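Local coordinates for protein cyclic GMP-AMP synthase-like receptor (Tribolium castaneum, PDB 7LT2) that senses double-stranded RNA and, in response, joins ATP and GTP into 2',3'-cGAMP as an innate immune signal, at residues E70-I75 with D193-F198; F50-Y55 with F244-R249; V262-K267 with K363-K368. One frame throughout, in Å; residues are numbered along the deposited sequence.

Overall arrangement
Interactions 1 and 2 meet in the nucleotidyltransferase core, their centres about 10 Å apart. Strands 70-77 and 50-56 are neighbours in one sheet, where Asp-74 O and Phe-54 N, 2.9 Å apart, probably share a hydrogen bond. Interaction 1 carries the acidic triad assigned by similarity to catalytic magnesium; interaction 2 adds helix 245-251, whose start is assigned by similarity to ATP and GTP binding. Interaction 3 belongs to the helical part of the protein, its centre about 29 Å from each of the others, with nearest atoms about 10 Å away. Segment 262-267 also holds Lys-266, by similarity an ATP ligand, consistent with the helical part reaching the nucleotide site, though Lys-266 takes no part in the contact itself.

Interaction 1: E70-I75 with D193-F198; sequences EFDLDI and DLVACF
Asp-72 and Asp-193 are paired on adjacent parallel strands of the Mab-21 nucleotidyltransferase sheet, projecting from the same face, their side chains crossing at a slant with carboxylate planes 16° apart. In both, CG lies anti to the carbonyl carbon (chi1 -78° and -77°), a matching setting that puts it beside the backbone N. The facing oxygens, Asp-72 OD1 and Asp-193 OD2, are 4.1 Å apart, and a water donates a hydrogen bond to each of them, reaching Asp-193 OD2 at 2.6 Å. A second water joins Glu-70 OE1 to Asp-193 OD1, the latter at 2.8 Å; this oxygen also bonds Thr-178. By similarity Glu-70, Asp-72 and Asp-193 bind the catalytic magnesium, and here the two waters tie the three acids together.

Further along that face the site gives way to packing. Asp-74 and Val-195 run alongside each other, pointing the same way, with Asp-74 OD1 3.6 Å from Val-195 CB; the same oxygen also approaches Cys-197 SG. On the face of Leu-73 and Leu-194 the contact is aliphatic: these two cross with their CD2 methyls 4.0 Å apart, while Ile-75 CD1 rests against Leu-194 CB. Five backbone hydrogen bonds fix this register, starting where Asp-193 N bonds Phe-71 O and finishing where Cys-197 N donates to Ile-75 O at 2.9 Å.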
loop_
_atom_site.group_PDB
_atom_site.type_symbol
_atom_site.label_atom_id
_atom_site.label_comp_id
_atom_site.label_asym_id
_atom_site.label_seq_id
_atom_site.Cartn_x
_atom_site.Cartn_y
_atom_site.Cartn_z
ATOM N N GLU A 70 -0.256 9.132 -4.508
ATOM C CA GLU A 70 0.424 7.996 -5.126
ATOM C C GLU A 70 -0.216 6.692 -4.675
ATOM O O GLU A 70 -0.897 6.636 -3.650
ATOM C CB GLU A 70 1.916 7.984 -4.780
ATOM C CG GLU A 70 2.189 7.888 -3.286
ATOM C CD GLU A 70 3.655 7.669 -2.977
ATOM O OE1 GLU A 70 4.281 6.816 -3.643
ATOM O OE2 GLU A 70 4.177 8.347 -2.068
ATOM N N PHE A 71 0.018 5.638 -5.458
ATOM C CA PHE A 71 -0.229 4.277 -5.004
ATOM C C PHE A 71 0.731 3.339 -5.724
ATOM O O PHE A 71 1.464 3.739 -6.633
ATOM C CB PHE A 71 -1.696 3.842 -5.197
ATOM C CG PHE A 71 -2.129 3.688 -6.634
ATOM C CD1 PHE A 71 -2.632 4.770 -7.337
ATOM C CD2 PHE A 71 -2.084 2.451 -7.258
ATOM C CE1 PHE A 71 -3.057 4.630 -8.649
ATOM C CE2 PHE A 71 -2.503 2.303 -8.573
ATOM C CZ PHE A 71 -2.988 3.397 -9.268
ATOM N N ASP A 72 0.733 2.085 -5.282
ATOM C CA ASP A 72 1.588 1.045 -5.841
ATOM C C ASP A 72 0.790 0.144 -6.772
ATOM O O ASP A 72 -0.244 -0.405 -6.377
ATOM C CB ASP A 72 2.205 0.186 -4.737
ATOM C CG ASP A 72 3.370 0.854 -4.047
ATOM O OD1 ASP A 72 3.742 1.988 -4.428
ATOM O OD2 ASP A 72 3.914 0.228 -3.114
ATOM N N LEU A 73 1.287 -0.039 -7.992
ATOM C CA LEU A 73 0.787 -1.107 -8.852
ATOM C C LEU A 73 1.633 -2.341 -8.575
ATOM O O LEU A 73 2.753 -2.465 -9.074
ATOM C CB LEU A 73 0.843 -0.717 -10.325
ATOM C CG LEU A 73 0.136 -1.735 -11.232
ATOM C CD1 LEU A 73 -1.364 -1.707 -10.976
ATOM C CD2 LEU A 73 0.449 -1.449 -12.689
ATOM N N ASP A 74 1.105 -3.249 -7.757
ATOM C CA ASP A 74 1.779 -4.514 -7.481
ATOM C C ASP A 74 1.485 -5.458 -8.638
ATOM O O ASP A 74 0.374 -5.983 -8.767
ATOM C CB ASP A 74 1.322 -5.088 -6.145
ATOM C CG ASP A 74 1.818 -4.278 -4.967
ATOM O OD1 ASP A 74 2.925 -3.697 -5.057
ATOM O OD2 ASP A 74 1.095 -4.204 -3.956
ATOM N N ILE A 75 2.483 -5.657 -9.495
ATOM C CA ILE A 75 2.359 -6.491 -10.684
ATOM C C ILE A 75 2.691 -7.919 -10.267
ATOM O O ILE A 75 3.842 -8.223 -9.942
ATOM C CB ILE A 75 3.289 -5.995 -11.800
ATOM C CG1 ILE A 75 2.957 -4.544 -12.160
ATOM C CG2 ILE A 75 3.195 -6.895 -13.038
ATOM C CD1 ILE A 75 4.007 -3.858 -13.019
ATOM N N ASP A 193 3.770 3.644 -8.655
ATOM C CA ASP A 193 5.011 2.875 -8.655
ATOM C C ASP A 193 4.751 1.472 -9.194
ATOM O O ASP A 193 3.792 0.808 -8.789
ATOM C CB ASP A 193 5.611 2.805 -7.249
ATOM C CG ASP A 193 6.304 4.095 -6.843
ATOM O OD1 ASP A 193 6.188 5.101 -7.578
ATOM O OD2 ASP A 193 6.969 4.099 -5.786
ATOM N N LEU A 194 5.615 1.016 -10.100
ATOM C CA LEU A 194 5.421 -0.263 -10.786
ATOM C C LEU A 194 6.299 -1.300 -10.094
ATOM O O LEU A 194 7.504 -1.366 -10.334
ATOM C CB LEU A 194 5.751 -0.127 -12.266
ATOM C CG LEU A 194 5.104 1.058 -12.988
ATOM C CD1 LEU A 194 5.587 1.127 -14.432
ATOM C CD2 LEU A 194 3.587 0.971 -12.930
ATOM N N VAL A 195 5.688 -2.106 -9.229
ATOM C CA VAL A 195 6.404 -2.983 -8.303
ATOM C C VAL A 195 6.253 -4.430 -8.767
ATOM O O VAL A 195 5.143 -4.975 -8.778
ATOM C CB VAL A 195 5.881 -2.819 -6.868
ATOM C CG1 VAL A 195 6.697 -3.659 -5.902
ATOM C CG2 VAL A 195 5.879 -1.341 -6.463
ATOM N N ALA A 196 7.378 -5.065 -9.106
ATOM C CA ALA A 196 7.375 -6.458 -9.539
ATOM C C ALA A 196 7.286 -7.381 -8.328
ATOM O O ALA A 196 8.185 -7.385 -7.481
ATOM C CB ALA A 196 8.639 -6.757 -10.344
ATOM N N CYS A 197 6.218 -8.177 -8.261
ATOM C CA CYS A 197 5.965 -9.078 -7.144
ATOM C C CYS A 197 5.755 -10.499 -7.658
ATOM O O CYS A 197 5.512 -10.721 -8.844
ATOM C CB CYS A 197 4.730 -8.652 -6.350
ATOM S SG CYS A 197 4.732 -6.919 -5.812
ATOM N N PHE A 198 5.836 -11.466 -6.745
ATOM C CA PHE A 198 5.550 -12.861 -7.063
ATOM C C PHE A 198 4.426 -13.367 -6.169
ATOM O O PHE A 198 4.486 -13.211 -4.946
ATOM C CB PHE A 198 6.800 -13.733 -6.921
ATOM C CG PHE A 198 7.757 -13.582 -8.068
ATOM C CD1 PHE A 198 7.623 -14.361 -9.206
ATOM C CD2 PHE A 198 8.769 -12.642 -8.021
ATOM C CE1 PHE A 198 8.501 -14.216 -10.269
ATOM C CE2 PHE A 198 9.643 -12.491 -9.079
ATOM C CZ PHE A 198 9.509 -13.276 -10.203
HETATM O O HOH W 1 5.319 7.235 -6.016
HETATM O O HOH W 2 6.122 2.924 -3.593
#

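Interaction 2: F50-Y55 with F244-R249; sequences FRRVFY and FQEQER
Phe-54 thrusts its ring against the N-terminal part of helix 245-251, where Gln-245, Glu-246 and Arg-249 gather round it. CG, anti to the backbone N (chi1 176°), carries the ring out toward the helix, where CE2 comes within 3.6 Å of Gln-245 CB while CE1 lies 3.8 Å from Glu-246 CA. Arg-249 meets the ring tip to tip: Phe-54 CZ sits over one face of the guanidinium, offset toward its rim, with the two planes 15° apart.

That guanidinium is held in place through its edge. NH1 and NH2 of Arg-249 both donate to Tyr-55 O, at 3.0 and 2.8 Å, with the oxygen in the guanidinium plane, and NE forms a salt bridge with Asp-61. The contact thus clamps an edge of the nucleotidyltransferase sheet to the helix whose opening residues are assigned by similarity to ATP and GTP. Strand 50-55 carries a classic beta bulge, Arg-51 and Arg-52 both facing Leu-76.

From the bulge Arg-52 reaches Glu-246, which slides past the Phe-54 ring in the opposite direction. Glu-246 OE1 receives Arg-52 NH1 on its syn lone pair at 3.2 Å, forming a salt bridge; NH2 adds a weak bond to OE1 and pairs more strongly with Glu-221.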
loop_
_atom_site.group_PDB
_atom_site.type_symbol
_atom_site.label_atom_id
_atom_site.label_comp_id
_atom_site.label_asym_id
_atom_site.label_seq_id
_atom_site.Cartn_x
_atom_site.Cartn_y
_atom_site.Cartn_z
ATOM N N PHE A 50 2.900 -12.983 -16.056
ATOM C CA PHE A 50 1.895 -12.073 -15.518
ATOM C C PHE A 50 0.601 -12.804 -15.188
ATOM O O PHE A 50 0.076 -13.575 -16.001
ATOM C CB PHE A 50 1.616 -10.941 -16.504
ATOM C CG PHE A 50 0.548 -9.994 -16.041
ATOM C CD1 PHE A 50 0.834 -9.017 -15.104
ATOM C CD2 PHE A 50 -0.739 -10.083 -16.537
ATOM C CE1 PHE A 50 -0.143 -8.138 -14.672
ATOM C CE2 PHE A 50 -1.724 -9.204 -16.105
ATOM C CZ PHE A 50 -1.426 -8.241 -15.176
ATOM N N ARG A 51 0.088 -12.558 -13.984
ATOM C CA ARG A 51 -1.208 -13.071 -13.564
ATOM C C ARG A 51 -2.246 -11.972 -13.395
ATOM O O ARG A 51 -3.332 -12.052 -13.982
ATOM C CB ARG A 51 -1.067 -13.857 -12.254
ATOM C CG ARG A 51 -2.370 -14.452 -11.743
ATOM C CD ARG A 51 -2.115 -15.419 -10.594
ATOM N NE ARG A 51 -3.354 -15.966 -10.052
ATOM C CZ ARG A 51 -3.959 -17.051 -10.517
ATOM N NH1 ARG A 51 -3.472 -17.727 -11.544
ATOM N NH2 ARG A 51 -5.077 -17.471 -9.932
ATOM N N ARG A 52 -1.939 -10.944 -12.612
ATOM C CA ARG A 52 -2.897 -9.884 -12.305
ATOM C C ARG A 52 -2.149 -8.775 -11.580
ATOM O O ARG A 52 -0.964 -8.907 -11.257
ATOM C CB ARG A 52 -4.053 -10.410 -11.455
ATOM C CG ARG A 52 -3.636 -10.875 -10.065
ATOM C CD ARG A 52 -4.788 -11.536 -9.333
ATOM N NE ARG A 52 -4.362 -12.238 -8.129
ATOM C CZ ARG A 52 -4.409 -11.727 -6.907
ATOM N NH1 ARG A 52 -4.820 -10.489 -6.691
ATOM N NH2 ARG A 52 -4.035 -12.477 -5.875
ATOM N N VAL A 53 -2.854 -7.678 -11.314
ATOM C CA VAL A 53 -2.310 -6.572 -10.537
ATOM C C VAL A 53 -3.119 -6.426 -9.255
ATOM O O VAL A 53 -4.298 -6.796 -9.185
ATOM C CB VAL A 53 -2.292 -5.239 -11.320
ATOM C CG1 VAL A 53 -1.463 -5.366 -12.595
ATOM C CG2 VAL A 53 -3.717 -4.754 -11.641
ATOM N N PHE A 54 -2.462 -5.888 -8.229
ATOM C CA PHE A 54 -3.108 -5.486 -6.990
ATOM C C PHE A 54 -2.805 -4.012 -6.780
ATOM O O PHE A 54 -1.654 -3.589 -6.927
ATOM C CB PHE A 54 -2.609 -6.316 -5.800
ATOM C CG PHE A 54 -3.164 -5.874 -4.477
ATOM C CD1 PHE A 54 -4.428 -6.286 -4.064
ATOM C CD2 PHE A 54 -2.431 -5.039 -3.647
ATOM C CE1 PHE A 54 -4.943 -5.877 -2.845
ATOM C CE2 PHE A 54 -2.945 -4.625 -2.426
ATOM C CZ PHE A 54 -4.203 -5.049 -2.029
ATOM N N TYR A 55 -3.831 -3.230 -6.452
ATOM C CA TYR A 55 -3.662 -1.796 -6.242
ATOM C C TYR A 55 -3.418 -1.570 -4.753
ATOM O O TYR A 55 -4.321 -1.760 -3.936
ATOM C CB TYR A 55 -4.883 -1.027 -6.741
ATOM C CG TYR A 55 -5.284 -1.359 -8.167
ATOM C CD1 TYR A 55 -4.492 -0.981 -9.243
ATOM C CD2 TYR A 55 -6.464 -2.037 -8.434
ATOM C CE1 TYR A 55 -4.863 -1.283 -10.556
ATOM C CE2 TYR A 55 -6.847 -2.339 -9.731
ATOM C CZ TYR A 55 -6.042 -1.966 -10.791
ATOM O OH TYR A 55 -6.427 -2.273 -12.081
ATOM N N PHE A 244 0.414 -9.159 2.767
ATOM C CA PHE A 244 -0.912 -9.665 3.076
ATOM C C PHE A 244 -1.951 -8.553 2.954
ATOM O O PHE A 244 -2.984 -8.572 3.631
ATOM C CB PHE A 244 -0.920 -10.293 4.469
ATOM C CG PHE A 244 0.083 -11.411 4.632
ATOM C CD1 PHE A 244 -0.063 -12.593 3.925
ATOM C CD2 PHE A 244 1.171 -11.276 5.481
ATOM C CE1 PHE A 244 0.857 -13.628 4.060
ATOM C CE2 PHE A 244 2.093 -12.304 5.629
ATOM C CZ PHE A 244 1.935 -13.484 4.914
ATOM N N GLN A 245 -1.675 -7.580 2.076
ATOM C CA GLN A 245 -2.544 -6.415 1.930
ATOM C C GLN A 245 -3.923 -6.783 1.402
ATOM O O GLN A 245 -4.897 -6.078 1.686
ATOM C CB GLN A 245 -1.914 -5.391 0.988
ATOM C CG GLN A 245 -0.608 -4.790 1.459
ATOM C CD GLN A 245 0.025 -3.939 0.377
ATOM O OE1 GLN A 245 -0.245 -2.741 0.278
ATOM N NE2 GLN A 245 0.857 -4.562 -0.460
ATOM N N GLU A 246 -4.030 -7.848 0.605
ATOM C CA GLU A 246 -5.352 -8.238 0.130
ATOM C C GLU A 246 -6.223 -8.710 1.287
ATOM O O GLU A 246 -7.412 -8.377 1.353
ATOM C CB GLU A 246 -5.239 -9.317 -0.949
ATOM C CG GLU A 246 -6.513 -9.453 -1.784
ATOM C CD GLU A 246 -6.230 -9.773 -3.241
ATOM O OE1 GLU A 246 -5.145 -10.314 -3.535
ATOM O OE2 GLU A 246 -7.095 -9.479 -4.092
ATOM N N GLN A 247 -5.635 -9.453 2.228
ATOM C CA GLN A 247 -6.373 -9.893 3.409
ATOM C C GLN A 247 -6.633 -8.738 4.372
ATOM O O GLN A 247 -7.715 -8.658 4.966
ATOM C CB GLN A 247 -5.607 -11.012 4.113
ATOM C CG GLN A 247 -5.597 -12.331 3.342
ATOM C CD GLN A 247 -4.553 -12.371 2.239
ATOM O OE1 GLN A 247 -3.627 -11.553 2.206
ATOM N NE2 GLN A 247 -4.693 -13.331 1.331
ATOM N N GLU A 248 -5.653 -7.845 4.548
ATOM C CA GLU A 248 -5.863 -6.677 5.405
ATOM C C GLU A 248 -7.023 -5.826 4.906
ATOM O O GLU A 248 -7.793 -5.278 5.707
ATOM C CB GLU A 248 -4.586 -5.834 5.477
ATOM C CG GLU A 248 -3.454 -6.478 6.255
ATOM C CD GLU A 248 -2.148 -5.703 6.152
ATOM O OE1 GLU A 248 -2.164 -4.555 5.663
ATOM O OE2 GLU A 248 -1.106 -6.240 6.576
ATOM N N ARG A 249 -7.157 -5.689 3.587
ATOM C CA ARG A 249 -8.230 -4.868 3.036
ATOM C C ARG A 249 -9.600 -5.446 3.373
ATOM O O ARG A 249 -10.556 -4.696 3.602
ATOM C CB ARG A 249 -8.054 -4.728 1.521
ATOM C CG ARG A 249 -9.015 -3.735 0.882
ATOM C CD ARG A 249 -8.548 -3.340 -0.501
ATOM N NE ARG A 249 -7.285 -2.610 -0.467
ATOM C CZ ARG A 249 -6.514 -2.408 -1.527
ATOM N NH1 ARG A 249 -6.851 -2.864 -2.721
ATOM N NH2 ARG A 249 -5.372 -1.737 -1.381
#

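Interaction 3: V262-K267 with K363-K368; sequences VKLIKK and KHLLTK
Lys-267 NZ is gripped twice: it donates to Leu-365 O at 2.7 Å and forms a salt bridge with Glu-370 OE1. The accepting carbonyl belongs to the last residue of helix 361-365, since Leu-366 already leaves the helical conformation, and a carbonyl at such a C-terminal end would be expected to welcome a positive charge. The lysine arrives folded rather than extended. Its CG, anti to the backbone N (chi1 -176°), passes Leu-365 O at 3.5 Å; beyond it the chain bends at chi2 and again at chi4 (62°), the latter turning NZ to the oxygen. The ammonium is tilted 30° from the carbonyl plane.

Apolar groups frame this buried bond. Leu-366 CD2 lies 3.8 Å from Lys-267 NZ, bordering the ammonium with a methyl group, while Leu-264 CD2 touches Leu-365 CD2 at 3.6 Å as the two leucines cross at a slant. Leu-365 and Lys-267 bury the most surface in the contact, and their CA atoms are the nearest pair across it. Glu-370 draws the polar network together, as its OE1 also accepts from Thr-367 N, at the N-cap of the next helix.

The contact joins the side of helix 258-272 to the C-terminal end of helix 361-365 in the helical part of this Mab-21 protein. Lys-271, one turn further along helix 258-272, adds a bond to Leu-366 O. Leu-264 also touches Phe-305 of helix 301-318, on which Ile-265 packs as well, and Lys-266 lies on helix 278-291; Leu-366 meanwhile rests on Tyr-374 of helix 368-375.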
loop_
_atom_site.group_PDB
_atom_site.type_symbol
_atom_site.label_atom_id
_atom_site.label_comp_id
_atom_site.label_asym_id
_atom_site.label_seq_id
_atom_site.Cartn_x
_atom_site.Cartn_y
_atom_site.Cartn_z
ATOM N N VAL A 262 -9.656 5.680 11.749
ATOM C CA VAL A 262 -8.247 5.557 11.379
ATOM C C VAL A 262 -7.734 6.875 10.826
ATOM O O VAL A 262 -6.643 7.332 11.181
ATOM C CB VAL A 262 -8.036 4.420 10.364
ATOM C CG1 VAL A 262 -6.581 4.415 9.886
ATOM C CG2 VAL A 262 -8.376 3.085 10.978
ATOM N N LYS A 263 -8.516 7.502 9.946
ATOM C CA LYS A 263 -8.062 8.719 9.285
ATOM C C LYS A 263 -7.996 9.891 10.252
ATOM O O LYS A 263 -7.089 10.723 10.143
ATOM C CB LYS A 263 -8.968 9.020 8.089
ATOM C CG LYS A 263 -8.708 8.065 6.906
ATOM C CD LYS A 263 -9.594 8.373 5.711
ATOM C CE LYS A 263 -10.971 7.745 5.872
ATOM N NZ LYS A 263 -11.777 7.869 4.624
ATOM N N LEU A 264 -8.920 9.957 11.219
ATOM C CA LEU A 264 -8.836 10.989 12.250
ATOM C C LEU A 264 -7.547 10.854 13.048
ATOM O O LEU A 264 -6.878 11.852 13.335
ATOM C CB LEU A 264 -10.050 10.912 13.181
ATOM C CG LEU A 264 -11.405 11.292 12.582
ATOM C CD1 LEU A 264 -12.544 10.781 13.458
ATOM C CD2 LEU A 264 -11.505 12.794 12.415
ATOM N N ILE A 265 -7.179 9.623 13.411
ATOM C CA ILE A 265 -5.931 9.415 14.138
ATOM C C ILE A 265 -4.730 9.708 13.243
ATOM O O ILE A 265 -3.751 10.321 13.685
ATOM C CB ILE A 265 -5.885 7.991 14.726
ATOM C CG1 ILE A 265 -6.949 7.849 15.820
ATOM C CG2 ILE A 265 -4.491 7.672 15.265
ATOM C CD1 ILE A 265 -7.055 6.457 16.408
ATOM N N LYS A 266 -4.789 9.302 11.968
ATOM C CA LYS A 266 -3.689 9.621 11.056
ATOM C C LYS A 266 -3.545 11.126 10.869
ATOM O O LYS A 266 -2.425 11.638 10.741
ATOM C CB LYS A 266 -3.891 8.930 9.701
ATOM C CG LYS A 266 -3.618 7.433 9.715
ATOM C CD LYS A 266 -3.949 6.783 8.372
ATOM C CE LYS A 266 -3.049 7.293 7.264
ATOM N NZ LYS A 266 -3.185 6.512 5.990
ATOM N N LYS A 267 -4.666 11.855 10.847
ATOM C CA LYS A 267 -4.594 13.310 10.752
ATOM C C LYS A 267 -3.908 13.896 11.976
ATOM O O LYS A 267 -3.071 14.798 11.859
ATOM C CB LYS A 267 -6.000 13.894 10.590
ATOM C CG LYS A 267 -6.056 15.413 10.387
ATOM C CD LYS A 267 -5.506 15.809 9.026
ATOM C CE LYS A 267 -5.830 17.259 8.670
ATOM N NZ LYS A 267 -5.219 18.196 9.640
ATOM N N LYS A 363 -9.421 21.468 17.163
ATOM C CA LYS A 363 -8.270 22.305 17.472
ATOM C C LYS A 363 -6.971 21.508 17.445
ATOM O O LYS A 363 -5.913 22.060 17.125
ATOM C CB LYS A 363 -8.458 22.967 18.836
ATOM C CG LYS A 363 -9.730 23.794 18.950
ATOM C CD LYS A 363 -9.940 24.271 20.379
ATOM C CE LYS A 363 -11.250 25.018 20.524
ATOM N NZ LYS A 363 -11.483 25.466 21.931
ATOM N N HIS A 364 -7.028 20.216 17.773
ATOM C CA HIS A 364 -5.842 19.371 17.738
ATOM C C HIS A 364 -5.621 18.721 16.382
ATOM O O HIS A 364 -4.472 18.463 16.008
ATOM C CB HIS A 364 -5.932 18.271 18.800
ATOM C CG HIS A 364 -5.907 18.782 20.206
ATOM N ND1 HIS A 364 -4.735 19.086 20.865
ATOM C CD2 HIS A 364 -6.909 19.032 21.081
ATOM C CE1 HIS A 364 -5.018 19.513 22.084
ATOM N NE2 HIS A 364 -6.329 19.488 22.240
ATOM N N LEU A 365 -6.694 18.438 15.644
ATOM C CA LEU A 365 -6.554 17.737 14.373
ATOM C C LEU A 365 -6.117 18.665 13.247
ATOM O O LEU A 365 -5.365 18.243 12.361
ATOM C CB LEU A 365 -7.874 17.056 14.003
ATOM C CG LEU A 365 -8.101 15.625 14.500
ATOM C CD1 LEU A 365 -7.818 15.490 15.989
ATOM C CD2 LEU A 365 -9.523 15.198 14.190
ATOM N N LEU A 366 -6.558 19.917 13.267
ATOM C CA LEU A 366 -6.348 20.838 12.161
ATOM C C LEU A 366 -5.199 21.795 12.454
ATOM O O LEU A 366 -4.973 22.195 13.598
ATOM C CB LEU A 366 -7.625 21.636 11.879
ATOM C CG LEU A 366 -8.870 20.800 11.578
ATOM C CD1 LEU A 366 -10.063 21.687 11.258
ATOM C CD2 LEU A 366 -8.596 19.827 10.433
ATOM N N THR A 367 -4.465 22.147 11.402
ATOM C CA THR A 367 -3.555 23.271 11.494
ATOM C C THR A 367 -4.358 24.535 11.774
ATOM O O THR A 367 -5.579 24.576 11.590
ATOM C CB THR A 367 -2.751 23.429 10.201
ATOM O OG1 THR A 367 -3.628 23.807 9.134
ATOM C CG2 THR A 367 -2.069 22.116 9.833
ATOM N N LYS A 368 -3.667 25.576 12.240
ATOM C CA LYS A 368 -4.360 26.833 12.493
ATOM C C LYS A 368 -4.989 27.369 11.215
ATOM O O LYS A 368 -6.096 27.915 11.239
ATOM C CB LYS A 368 -3.398 27.848 13.108
ATOM C CG LYS A 368 -2.681 27.285 14.321
ATOM C CD LYS A 368 -2.228 28.356 15.286
ATOM C CE LYS A 368 -1.748 27.706 16.569
ATOM N NZ LYS A 368 -1.416 28.722 17.581
#